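Long-range contacts in poly-beta-hydroxybuterate polymerase (Cupriavidus necator, PDB 5T6O), which builds polyhydroxybutyrate as a class I synthase, probably by acyl transfer, through a catalytic domain with the alpha/beta hydrolase fold: residues A[48-53]-A[74-79]; A[300-305]-A[323-328]; A[147-152]-A[281-286]. The protein carries 1 engineered substitution. All blocks are in the same frame, centred on the assembly; numbering follows the deposited sequence.

Contacts 1 and 2 both reach the mixed central sheet of the alpha/beta hydrolase domain, but their nearest atoms are still about 13 Å apart. Contact 1 is buried, setting a tyrosine ring over strand 72-77 with one bridging water. Contact 2 is only partly buried: two neighbouring strands are joined by backbone hydrogen bonds that give way to waters and a salt bridge toward the solvent side. Contact 3, also buried, is almost wholly apolar and joins two loops without a direct hydrogen bond. It touches contact 2 through Trp285, whose CB lies 3.5 Å from Leu303 CD1; helix 285-289 and strand 299-304 also follow each other in the chain.

Contact 1 (A[48-53]-A[74-79]); sequences NKYYIL and LVSWRN
The aromatic ring of Tyr50 meets Leu74 and Ser76 along strand 72-77. Over one ring face sits Leu74 CD2, 3.6 Å from the centroid of the Tyr50 ring and 22° off its normal, in a CH-pi contact displaced toward CG and CD1 of the ring; the two side chains cross at about a right angle. Tyr50 CG stands in the crowded position between the backbone N and the carbonyl carbon (chi1 80°). Tyr51 CB lies over the opposite face. Ser76 OG approaches obliquely, 3.4 Å from Tyr50 CD2.

Residues 48-53 belong to the loop of a beta-alpha-beta crossover of the alpha/beta hydrolase fold, which leaves strand 40-43 and runs through helix 61-67 into strand 72-77.

No direct hydrogen bond spans the segments. A single water accepts from Trp77 N at 3.2 Å and, weakly, from Tyr50 N. Val75 O is buried, with Tyr50 CB 4.0 Å away, and has no polar partner in the model.

At the far end the extended Lys49 chain crosses the Asn79 side chain, Lys49 CE lying 3.8 Å from Asn79 ND2. Ala387 O accepts from both Lys49 NZ and Asn79 ND2, Asp228 and Val385 O also hold Lys49 NZ, and Asn79 OD1 accepts from Asn231 N.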
loop_
_atom_site.group_PDB
_atom_site.type_symbol
_atom_site.label_atom_id
_atom_site.label_comp_id
_atom_site.label_asym_id
_atom_site.label_seq_id
_atom_site.Cartn_x
_atom_site.Cartn_y
_atom_site.Cartn_z
ATOM N N ASN A 48 -14.116 -11.656 22.436
ATOM C CA ASN A 48 -15.404 -12.290 22.139
ATOM C C ASN A 48 -15.412 -13.749 22.606
ATOM O O ASN A 48 -14.467 -14.207 23.258
ATOM C CB ASN A 48 -15.779 -12.196 20.654
ATOM C CG ASN A 48 -16.193 -10.792 20.251
ATOM O OD1 ASN A 48 -17.030 -10.154 20.908
ATOM N ND2 ASN A 48 -15.608 -10.302 19.182
ATOM N N LYS A 49 -16.478 -14.479 22.305
ATOM C CA LYS A 49 -16.677 -15.806 22.875
ATOM C C LYS A 49 -16.461 -16.909 21.846
ATOM O O LYS A 49 -16.350 -16.669 20.643
ATOM C CB LYS A 49 -18.078 -15.909 23.485
ATOM C CG LYS A 49 -18.234 -14.945 24.670
ATOM C CD LYS A 49 -19.687 -14.796 25.072
ATOM C CE LYS A 49 -19.810 -13.813 26.239
ATOM N NZ LYS A 49 -21.231 -13.758 26.692
ATOM N N TYR A 50 -16.431 -18.151 22.346
ATOM C CA TYR A 50 -15.969 -19.271 21.524
ATOM C C TYR A 50 -16.880 -19.575 20.346
ATOM O O TYR A 50 -16.419 -20.177 19.367
ATOM C CB TYR A 50 -15.834 -20.539 22.371
ATOM C CG TYR A 50 -17.130 -21.280 22.645
ATOM C CD1 TYR A 50 -17.662 -22.180 21.713
ATOM C CD2 TYR A 50 -17.809 -21.103 23.844
ATOM C CE1 TYR A 50 -18.840 -22.847 21.962
ATOM C CE2 TYR A 50 -18.982 -21.776 24.105
ATOM C CZ TYR A 50 -19.489 -22.651 23.159
ATOM O OH TYR A 50 -20.653 -23.323 23.430
ATOM N N TYR A 51 -18.160 -19.213 20.428
ATOM C CA TYR A 51 -19.153 -19.820 19.554
ATOM C C TYR A 51 -19.109 -19.287 18.128
ATOM O O TYR A 51 -19.913 -19.730 17.299
ATOM C CB TYR A 51 -20.554 -19.659 20.151
ATOM C CG TYR A 51 -21.042 -18.242 20.333
ATOM C CD1 TYR A 51 -21.669 -17.564 19.286
ATOM C CD2 TYR A 51 -20.958 -17.609 21.569
ATOM C CE1 TYR A 51 -22.140 -16.282 19.450
ATOM C CE2 TYR A 51 -21.443 -16.311 21.744
ATOM C CZ TYR A 51 -22.026 -15.659 20.682
ATOM O OH TYR A 51 -22.501 -14.377 20.834
ATOM N N ILE A 52 -18.177 -18.380 17.808
ATOM C CA ILE A 52 -17.859 -18.176 16.396
ATOM C C ILE A 52 -17.485 -19.509 15.752
ATOM O O ILE A 52 -17.706 -19.711 14.552
ATOM C CB ILE A 52 -16.732 -17.124 16.228
ATOM C CG1 ILE A 52 -16.560 -16.733 14.750
ATOM C CG2 ILE A 52 -15.400 -17.645 16.792
ATOM C CD1 ILE A 52 -17.824 -16.239 14.090
ATOM N N LEU A 53 -16.966 -20.452 16.542
ATOM C CA LEU A 53 -16.601 -21.782 16.053
ATOM C C LEU A 53 -17.756 -22.771 16.090
ATOM O O LEU A 53 -17.596 -23.890 15.600
ATOM C CB LEU A 53 -15.445 -22.352 16.879
ATOM C CG LEU A 53 -14.169 -21.511 16.855
ATOM C CD1 LEU A 53 -13.099 -22.163 17.686
ATOM C CD2 LEU A 53 -13.704 -21.339 15.406
ATOM N N LEU A 74 -13.498 -28.355 23.961
ATOM C CA LEU A 74 -13.399 -26.935 23.645
ATOM C C LEU A 74 -13.336 -26.109 24.920
ATOM O O LEU A 74 -14.051 -26.375 25.891
ATOM C CB LEU A 74 -14.575 -26.474 22.758
ATOM C CG LEU A 74 -14.682 -24.991 22.380
ATOM C CD1 LEU A 74 -15.301 -24.856 20.983
ATOM C CD2 LEU A 74 -15.536 -24.217 23.412
ATOM N N VAL A 75 -12.491 -25.089 24.890
ATOM C CA VAL A 75 -12.341 -24.149 25.995
ATOM C C VAL A 75 -13.379 -23.036 25.856
ATOM O O VAL A 75 -13.310 -22.230 24.928
ATOM C CB VAL A 75 -10.924 -23.570 26.013
ATOM C CG1 VAL A 75 -10.810 -22.466 27.049
ATOM C CG2 VAL A 75 -9.911 -24.680 26.253
ATOM N N SER A 76 -14.338 -22.979 26.791
ATOM C CA SER A 76 -15.293 -21.876 26.869
ATOM C C SER A 76 -14.850 -20.957 28.002
ATOM O O SER A 76 -14.969 -21.314 29.177
ATOM C CB SER A 76 -16.713 -22.392 27.101
ATOM O OG SER A 76 -17.612 -21.318 27.266
ATOM N N TRP A 77 -14.348 -19.775 27.647
ATOM C CA TRP A 77 -13.714 -18.903 28.628
ATOM C C TRP A 77 -14.739 -18.272 29.558
ATOM O O TRP A 77 -15.839 -17.892 29.140
ATOM C CB TRP A 77 -12.952 -17.783 27.926
ATOM C CG TRP A 77 -11.833 -18.252 27.049
ATOM C CD1 TRP A 77 -11.870 -18.490 25.707
ATOM C CD2 TRP A 77 -10.501 -18.504 27.469
ATOM N NE1 TRP A 77 -10.627 -18.881 25.262
ATOM C CE2 TRP A 77 -9.767 -18.895 26.329
ATOM C CE3 TRP A 77 -9.853 -18.434 28.707
ATOM C CZ2 TRP A 77 -8.412 -19.221 26.391
ATOM C CZ3 TRP A 77 -8.501 -18.748 28.764
ATOM C CH2 TRP A 77 -7.802 -19.142 27.619
ATOM N N ARG A 78 -14.353 -18.137 30.820
ATOM C CA ARG A 78 -15.092 -17.276 31.734
ATOM C C ARG A 78 -15.111 -15.854 31.184
ATOM O O ARG A 78 -14.148 -15.405 30.560
ATOM C CB ARG A 78 -14.425 -17.301 33.111
ATOM C CG ARG A 78 -15.090 -16.423 34.161
ATOM C CD ARG A 78 -15.984 -17.243 35.037
ATOM N NE ARG A 78 -16.531 -16.437 36.124
ATOM C CZ ARG A 78 -15.928 -16.250 37.299
ATOM N NH1 ARG A 78 -14.746 -16.806 37.541
ATOM N NH2 ARG A 78 -16.512 -15.502 38.235
ATOM N N ASN A 79 -16.228 -15.156 31.376
ATOM C CA ASN A 79 -16.257 -13.726 31.091
ATOM C C ASN A 79 -15.910 -13.026 32.402
ATOM O O ASN A 79 -16.755 -12.957 33.294
ATOM C CB ASN A 79 -17.630 -13.300 30.560
ATOM C CG ASN A 79 -17.567 -12.013 29.762
ATOM O OD1 ASN A 79 -16.527 -11.363 29.728
ATOM N ND2 ASN A 79 -18.680 -11.637 29.119
HETATM O O HOH W 1 -15.554 -18.270 25.080
#

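Contact 2 (A[300-305]-A[323-328])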
loop_
_atom_site.group_PDB
_atom_site.type_symbol
_atom_site.label_atom_id
_atom_site.label_comp_id
_atom_site.label_asym_id
_atom_site.label_seq_id
_atom_site.Cartn_x
_atom_site.Cartn_y
_atom_site.Cartn_z
ATOM N N ARG A 300 2.234 -27.013 7.085
ATOM C CA ARG A 300 1.382 -26.821 5.918
ATOM C C ARG A 300 0.748 -25.449 6.045
ATOM O O ARG A 300 0.255 -25.096 7.122
ATOM C CB ARG A 300 0.302 -27.904 5.832
ATOM C CG ARG A 300 -0.664 -27.738 4.655
ATOM C CD ARG A 300 -1.398 -29.049 4.375
ATOM N NE ARG A 300 -2.270 -28.978 3.199
ATOM C CZ ARG A 300 -1.847 -29.065 1.944
ATOM N NH1 ARG A 300 -0.554 -29.220 1.681
ATOM N NH2 ARG A 300 -2.717 -28.999 0.943
ATOM N N PHE A 301 0.796 -24.655 4.976
ATOM C CA PHE A 301 0.116 -23.363 4.976
ATOM C C PHE A 301 -0.977 -23.370 3.919
ATOM O O PHE A 301 -0.738 -23.777 2.777
ATOM C CB PHE A 301 1.065 -22.192 4.715
ATOM C CG PHE A 301 0.388 -20.856 4.871
ATOM C CD1 PHE A 301 0.312 -20.253 6.119
ATOM C CD2 PHE A 301 -0.205 -20.229 3.784
ATOM C CE1 PHE A 301 -0.334 -19.039 6.271
ATOM C CE2 PHE A 301 -0.851 -19.013 3.925
ATOM C CZ PHE A 301 -0.916 -18.420 5.175
ATOM N N VAL A 302 -2.168 -22.909 4.297
ATOM C CA VAL A 302 -3.315 -22.887 3.398
ATOM C C VAL A 302 -3.984 -21.527 3.520
ATOM O O VAL A 302 -4.190 -21.026 4.630
ATOM C CB VAL A 302 -4.301 -24.032 3.698
ATOM C CG1 VAL A 302 -5.561 -23.888 2.855
ATOM C CG2 VAL A 302 -3.630 -25.380 3.446
ATOM N N LEU A 303 -4.284 -20.917 2.377
ATOM C CA LEU A 303 -4.878 -19.590 2.293
ATOM C C LEU A 303 -6.316 -19.728 1.809
ATOM O O LEU A 303 -6.549 -20.257 0.718
ATOM C CB LEU A 303 -4.080 -18.721 1.319
ATOM C CG LEU A 303 -4.467 -17.256 1.139
ATOM C CD1 LEU A 303 -4.339 -16.536 2.465
ATOM C CD2 LEU A 303 -3.547 -16.624 0.083
ATOM N N GLY A 304 -7.269 -19.264 2.612
ATOM C CA GLY A 304 -8.657 -19.221 2.191
ATOM C C GLY A 304 -8.993 -17.869 1.592
ATOM O O GLY A 304 -8.412 -16.858 1.950
ATOM N N ALA A 305 -9.943 -17.859 0.661
ATOM C CA ALA A 305 -10.405 -16.586 0.132
ATOM C C ALA A 305 -11.271 -15.861 1.166
ATOM O O ALA A 305 -11.790 -16.468 2.107
ATOM C CB ALA A 305 -11.199 -16.794 -1.161
ATOM N N HIS A 323 -9.674 -21.611 -2.179
ATOM C CA HIS A 323 -8.514 -21.599 -1.293
ATOM C C HIS A 323 -7.283 -21.990 -2.100
ATOM O O HIS A 323 -7.388 -22.624 -3.154
ATOM C CB HIS A 323 -8.710 -22.542 -0.094
ATOM C CG HIS A 323 -8.828 -23.987 -0.479
ATOM N ND1 HIS A 323 -9.990 -24.535 -0.984
ATOM C CD2 HIS A 323 -7.924 -24.996 -0.435
ATOM C CE1 HIS A 323 -9.799 -25.822 -1.226
ATOM N NE2 HIS A 323 -8.551 -26.125 -0.905
ATOM N N TRP A 324 -6.112 -21.589 -1.607
ATOM C CA TRP A 324 -4.844 -21.851 -2.292
ATOM C C TRP A 324 -3.980 -22.818 -1.489
ATOM O O TRP A 324 -3.936 -22.743 -0.258
ATOM C CB TRP A 324 -4.033 -20.565 -2.497
ATOM C CG TRP A 324 -4.582 -19.582 -3.486
ATOM C CD1 TRP A 324 -4.176 -19.401 -4.787
ATOM C CD2 TRP A 324 -5.608 -18.616 -3.245
ATOM N NE1 TRP A 324 -4.898 -18.382 -5.367
ATOM C CE2 TRP A 324 -5.787 -17.889 -4.445
ATOM C CE3 TRP A 324 -6.402 -18.299 -2.133
ATOM C CZ2 TRP A 324 -6.731 -16.869 -4.563
ATOM C CZ3 TRP A 324 -7.332 -17.279 -2.249
ATOM C CH2 TRP A 324 -7.489 -16.576 -3.460
ATOM N N THR A 325 -3.246 -23.691 -2.191
ATOM C CA THR A 325 -2.261 -24.552 -1.555
ATOM C C THR A 325 -0.927 -24.426 -2.277
ATOM O O THR A 325 -0.868 -24.133 -3.478
ATOM C CB THR A 325 -2.685 -26.039 -1.542
ATOM O OG1 THR A 325 -2.799 -26.527 -2.886
ATOM C CG2 THR A 325 -4.019 -26.239 -0.791
ATOM N N ASN A 326 0.146 -24.655 -1.523
ATOM C CA ASN A 326 1.495 -24.732 -2.083
ATOM C C ASN A 326 2.360 -25.440 -1.054
ATOM O O ASN A 326 2.472 -24.970 0.081
ATOM C CB ASN A 326 2.039 -23.333 -2.410
ATOM C CG ASN A 326 3.422 -23.363 -3.075
ATOM O OD1 ASN A 326 4.025 -24.422 -3.267
ATOM N ND2 ASN A 326 3.919 -22.181 -3.447
ATOM N N ASP A 327 2.955 -26.576 -1.438
ATOM C CA ASP A 327 3.775 -27.348 -0.509
ATOM C C ASP A 327 5.122 -26.693 -0.238
ATOM O O ASP A 327 5.714 -26.947 0.815
ATOM C CB ASP A 327 3.987 -28.766 -1.041
ATOM C CG ASP A 327 2.736 -29.621 -0.942
ATOM O OD1 ASP A 327 1.674 -29.090 -0.547
ATOM O OD2 ASP A 327 2.809 -30.826 -1.272
ATOM N N ALA A 328 5.616 -25.866 -1.155
ATOM C CA ALA A 328 6.835 -25.113 -0.907
ATOM C C ALA A 328 6.565 -23.970 0.067
ATOM O O ALA A 328 5.464 -23.416 0.122
ATOM C CB ALA A 328 7.402 -24.559 -2.215
HETATM O O HOH W 2 -1.043 -29.433 -1.724
HETATM O O HOH W 3 -0.547 -25.820 1.113
HETATM O O HOH W 4 1.990 -25.978 2.589
#
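Leu303 and Trp324 form an antiparallel hydrogen-bonded pair between strands 300-304 and 323-325, which run at 157° to each other. Trp324 N donates to Leu303 O at 2.7 Å, and Leu303 N to Trp324 O at 3.2 Å. Toward Arg300 the strands part around two waters, one bonded to Phe301 O and Asn326 N, the other to Phe301 N and Asn326 O.

On one face Leu303 and Trp324 lie side by side, pointing the same way, with Leu303 CG 3.9 Å from Trp324 CE3. The indole edge also reaches Ala305, Trp324 CZ3 standing 4.0 Å from Ala305 CB. At the exposed end the Arg300 chain, extended as far as NE, carries a guanidinium whose NH1 meets Asp327 OD1 (3.2 Å) in a salt bridge. The carboxylate oxygen lies at the guanidinium edge and is met on its syn side, but from 31° out of the carboxylate plane; a water links Arg300 NH2 to the same oxygen. Arg300 NH2 also pairs with Asp350.

Strand 300-304 runs parallel to strand 272-277 but antiparallel to 323-325, so the parallel core of the alpha/beta hydrolase sheet here passes into an antiparallel edge with strand 341-344, where His343 bonds Thr325 OG1. Helix 333-339 packs on Leu303 and Trp324.

Contact 3 (A[147-152]-A[281-286]); sequences TTLLDF and HIVPWT. With SO4 (sulfate ion), chain B.
Val283 presses its branched side chain against Thr147 and Leu149, and this small apolar cluster is the tight part of the contact. Its two methyls divide the work. With CG1 anti to the backbone N (chi1 178°), that methyl lies 3.7 Å from Leu149 CD2 and 3.8 Å from Leu149 CG, the leucine and valine sliding past each other in opposite directions. Val283 CG2 instead rests on the backbone of the other loop, 3.5 Å from Thr147 O. The Thr147 and Val283 side chains are inclined to each other, Thr147 CG2 lying 3.6 Å from Val283 CB. Leu149 also serves its own loop: its CB sits over one face of the Phe152 ring, toward the rim, and the Phe152 ring also meets Tyr245 edge-to-face.

Away from this cluster the contact thins out. Leu149 CD1 comes no closer than 4.3 Å to Ile282 O, and the Ile282 side chain leads off toward Phe194 and His308; Val160 of the third subunit packs on it. Pro284 takes the N-cap position of helix 285-289, whose first residue, Trp285, makes no contact with 147-152 and packs instead on Pro333 and Leu337 of helix 333-339. Its indole NE1 donates to O4 of a sulfate ion at 3.1 Å, with an N-H...O angle of 160° and the oxygen at the ring edge. The sulfate, probably from the crystallisation liquor, is also bonded by Arg278.

These loops follow strands 140-146 and 272-277 of the alpha/beta hydrolase sheet, and Thr147 is backbone-bonded to Tyr275 of the latter. Asp280 OD1 braces one loop from within, accepting from Ile282 N and Val283 N, whereas Thr123 OG1 bonds Leu149 O of the other. Polar bonds thus shape each loop separately, and what meets between the two segments is apolar, non-directional packing.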
loop_
_atom_site.group_PDB
_atom_site.type_symbol
_atom_site.label_atom_id
_atom_site.label_comp_id
_atom_site.label_asym_id
_atom_site.label_seq_id
_atom_site.Cartn_x
_atom_site.Cartn_y
_atom_site.Cartn_z
ATOM N N THR A 147 -5.880 -18.546 11.662
ATOM C CA THR A 147 -5.920 -17.086 11.732
ATOM C C THR A 147 -5.213 -16.577 12.990
ATOM O O THR A 147 -5.751 -15.784 13.765
ATOM C CB THR A 147 -7.378 -16.617 11.670
ATOM O OG1 THR A 147 -8.007 -17.290 10.582
ATOM C CG2 THR A 147 -7.490 -15.129 11.423
ATOM N N THR A 148 -3.984 -17.039 13.191
ATOM C CA THR A 148 -3.253 -16.805 14.435
ATOM C C THR A 148 -2.069 -15.877 14.197
ATOM O O THR A 148 -1.290 -16.089 13.266
ATOM C CB THR A 148 -2.764 -18.135 15.008
ATOM O OG1 THR A 148 -3.895 -18.932 15.367
ATOM C CG2 THR A 148 -1.838 -17.924 16.220
ATOM N N LEU A 149 -1.921 -14.864 15.045
ATOM C CA LEU A 149 -0.717 -14.044 15.042
ATOM C C LEU A 149 0.297 -14.641 16.009
ATOM O O LEU A 149 -0.008 -14.844 17.189
ATOM C CB LEU A 149 -1.038 -12.601 15.432
ATOM C CG LEU A 149 -1.846 -11.815 14.399
ATOM C CD1 LEU A 149 -2.315 -10.469 14.996
ATOM C CD2 LEU A 149 -1.014 -11.601 13.133
ATOM N N LEU A 150 1.485 -14.955 15.498
ATOM C CA LEU A 150 2.662 -15.200 16.317
ATOM C C LEU A 150 3.722 -14.131 16.098
ATOM O O LEU A 150 4.301 -13.604 17.067
ATOM C CB LEU A 150 3.247 -16.588 16.008
ATOM C CG LEU A 150 2.332 -17.788 16.260
ATOM C CD1 LEU A 150 3.063 -19.086 15.902
ATOM C CD2 LEU A 150 1.808 -17.821 17.702
ATOM N N ASP A 151 3.977 -13.788 14.836
ATOM C CA ASP A 151 4.798 -12.637 14.464
ATOM C C ASP A 151 3.854 -11.475 14.186
ATOM O O ASP A 151 3.040 -11.538 13.261
ATOM C CB ASP A 151 5.656 -12.967 13.239
ATOM C CG ASP A 151 6.620 -11.850 12.855
ATOM O OD1 ASP A 151 6.453 -10.684 13.289
ATOM O OD2 ASP A 151 7.553 -12.155 12.084
ATOM N N PHE A 152 3.942 -10.425 15.004
ATOM C CA PHE A 152 3.009 -9.312 14.933
ATOM C C PHE A 152 3.564 -8.139 14.127
ATOM O O PHE A 152 3.015 -7.031 14.190
ATOM C CB PHE A 152 2.614 -8.865 16.357
ATOM C CG PHE A 152 1.738 -9.865 17.102
ATOM C CD1 PHE A 152 2.253 -11.089 17.520
ATOM C CD2 PHE A 152 0.419 -9.566 17.407
ATOM C CE1 PHE A 152 1.455 -12.009 18.201
ATOM C CE2 PHE A 152 -0.395 -10.482 18.091
ATOM C CZ PHE A 152 0.126 -11.697 18.490
ATOM N N HIS A 281 -8.027 -8.379 7.342
ATOM C CA HIS A 281 -7.250 -7.216 7.764
ATOM C C HIS A 281 -7.160 -7.095 9.274
ATOM O O HIS A 281 -6.619 -6.111 9.781
ATOM C CB HIS A 281 -7.835 -5.951 7.149
ATOM C CG HIS A 281 -7.791 -5.976 5.657
ATOM N ND1 HIS A 281 -6.606 -6.078 4.958
ATOM C CD2 HIS A 281 -8.778 -5.988 4.733
ATOM C CE1 HIS A 281 -6.864 -6.117 3.663
ATOM N NE2 HIS A 281 -8.174 -6.062 3.500
ATOM N N ILE A 282 -7.674 -8.078 9.994
ATOM C CA ILE A 282 -7.460 -8.194 11.431
ATOM C C ILE A 282 -6.231 -9.041 11.724
ATOM O O ILE A 282 -5.378 -8.671 12.538
ATOM C CB ILE A 282 -8.738 -8.768 12.079
ATOM C CG1 ILE A 282 -9.874 -7.753 11.942
ATOM C CG2 ILE A 282 -8.513 -9.119 13.534
ATOM C CD1 ILE A 282 -11.200 -8.268 12.402
ATOM N N VAL A 283 -6.115 -10.170 11.034
ATOM C CA VAL A 283 -4.907 -10.987 10.997
ATOM C C VAL A 283 -4.474 -11.042 9.533
ATOM O O VAL A 283 -4.946 -11.918 8.794
ATOM C CB VAL A 283 -5.167 -12.393 11.571
ATOM C CG1 VAL A 283 -3.921 -13.265 11.501
ATOM C CG2 VAL A 283 -5.684 -12.316 13.018
ATOM N N PRO A 284 -3.618 -10.128 9.060
ATOM C CA PRO A 284 -3.175 -10.185 7.659
ATOM C C PRO A 284 -2.666 -11.575 7.307
ATOM O O PRO A 284 -1.982 -12.218 8.104
ATOM C CB PRO A 284 -2.046 -9.146 7.603
ATOM C CG PRO A 284 -2.429 -8.138 8.675
ATOM C CD PRO A 284 -3.036 -8.980 9.782
ATOM N N TRP A 285 -3.007 -12.053 6.108
ATOM C CA TRP A 285 -2.612 -13.418 5.774
ATOM C C TRP A 285 -1.099 -13.546 5.720
ATOM O O TRP A 285 -0.554 -14.597 6.072
ATOM C CB TRP A 285 -3.266 -13.886 4.461
ATOM C CG TRP A 285 -2.582 -13.499 3.160
ATOM C CD1 TRP A 285 -2.891 -12.438 2.363
ATOM C CD2 TRP A 285 -1.514 -14.202 2.495
ATOM N NE1 TRP A 285 -2.075 -12.424 1.253
ATOM C CE2 TRP A 285 -1.216 -13.491 1.315
ATOM C CE3 TRP A 285 -0.782 -15.355 2.788
ATOM C CZ2 TRP A 285 -0.222 -13.898 0.426
ATOM C CZ3 TRP A 285 0.213 -15.763 1.900
ATOM C CH2 TRP A 285 0.480 -15.035 0.737
ATOM N N THR A 286 -0.405 -12.469 5.344
ATOM C CA THR A 286 1.053 -12.499 5.330
ATOM C C THR A 286 1.616 -12.614 6.741
ATOM O O THR A 286 2.698 -13.190 6.937
ATOM C CB THR A 286 1.583 -11.240 4.645
ATOM O OG1 THR A 286 1.009 -10.090 5.270
ATOM C CG2 THR A 286 1.184 -11.232 3.182
HETATM S S SO4 B . -2.486 -9.900 -1.832
HETATM O O1 SO4 B . -2.178 -10.570 -3.094
HETATM O O2 SO4 B . -2.520 -8.457 -2.073
HETATM O O3 SO4 B . -3.796 -10.330 -1.342
HETATM O O4 SO4 B . -1.447 -10.218 -0.849
#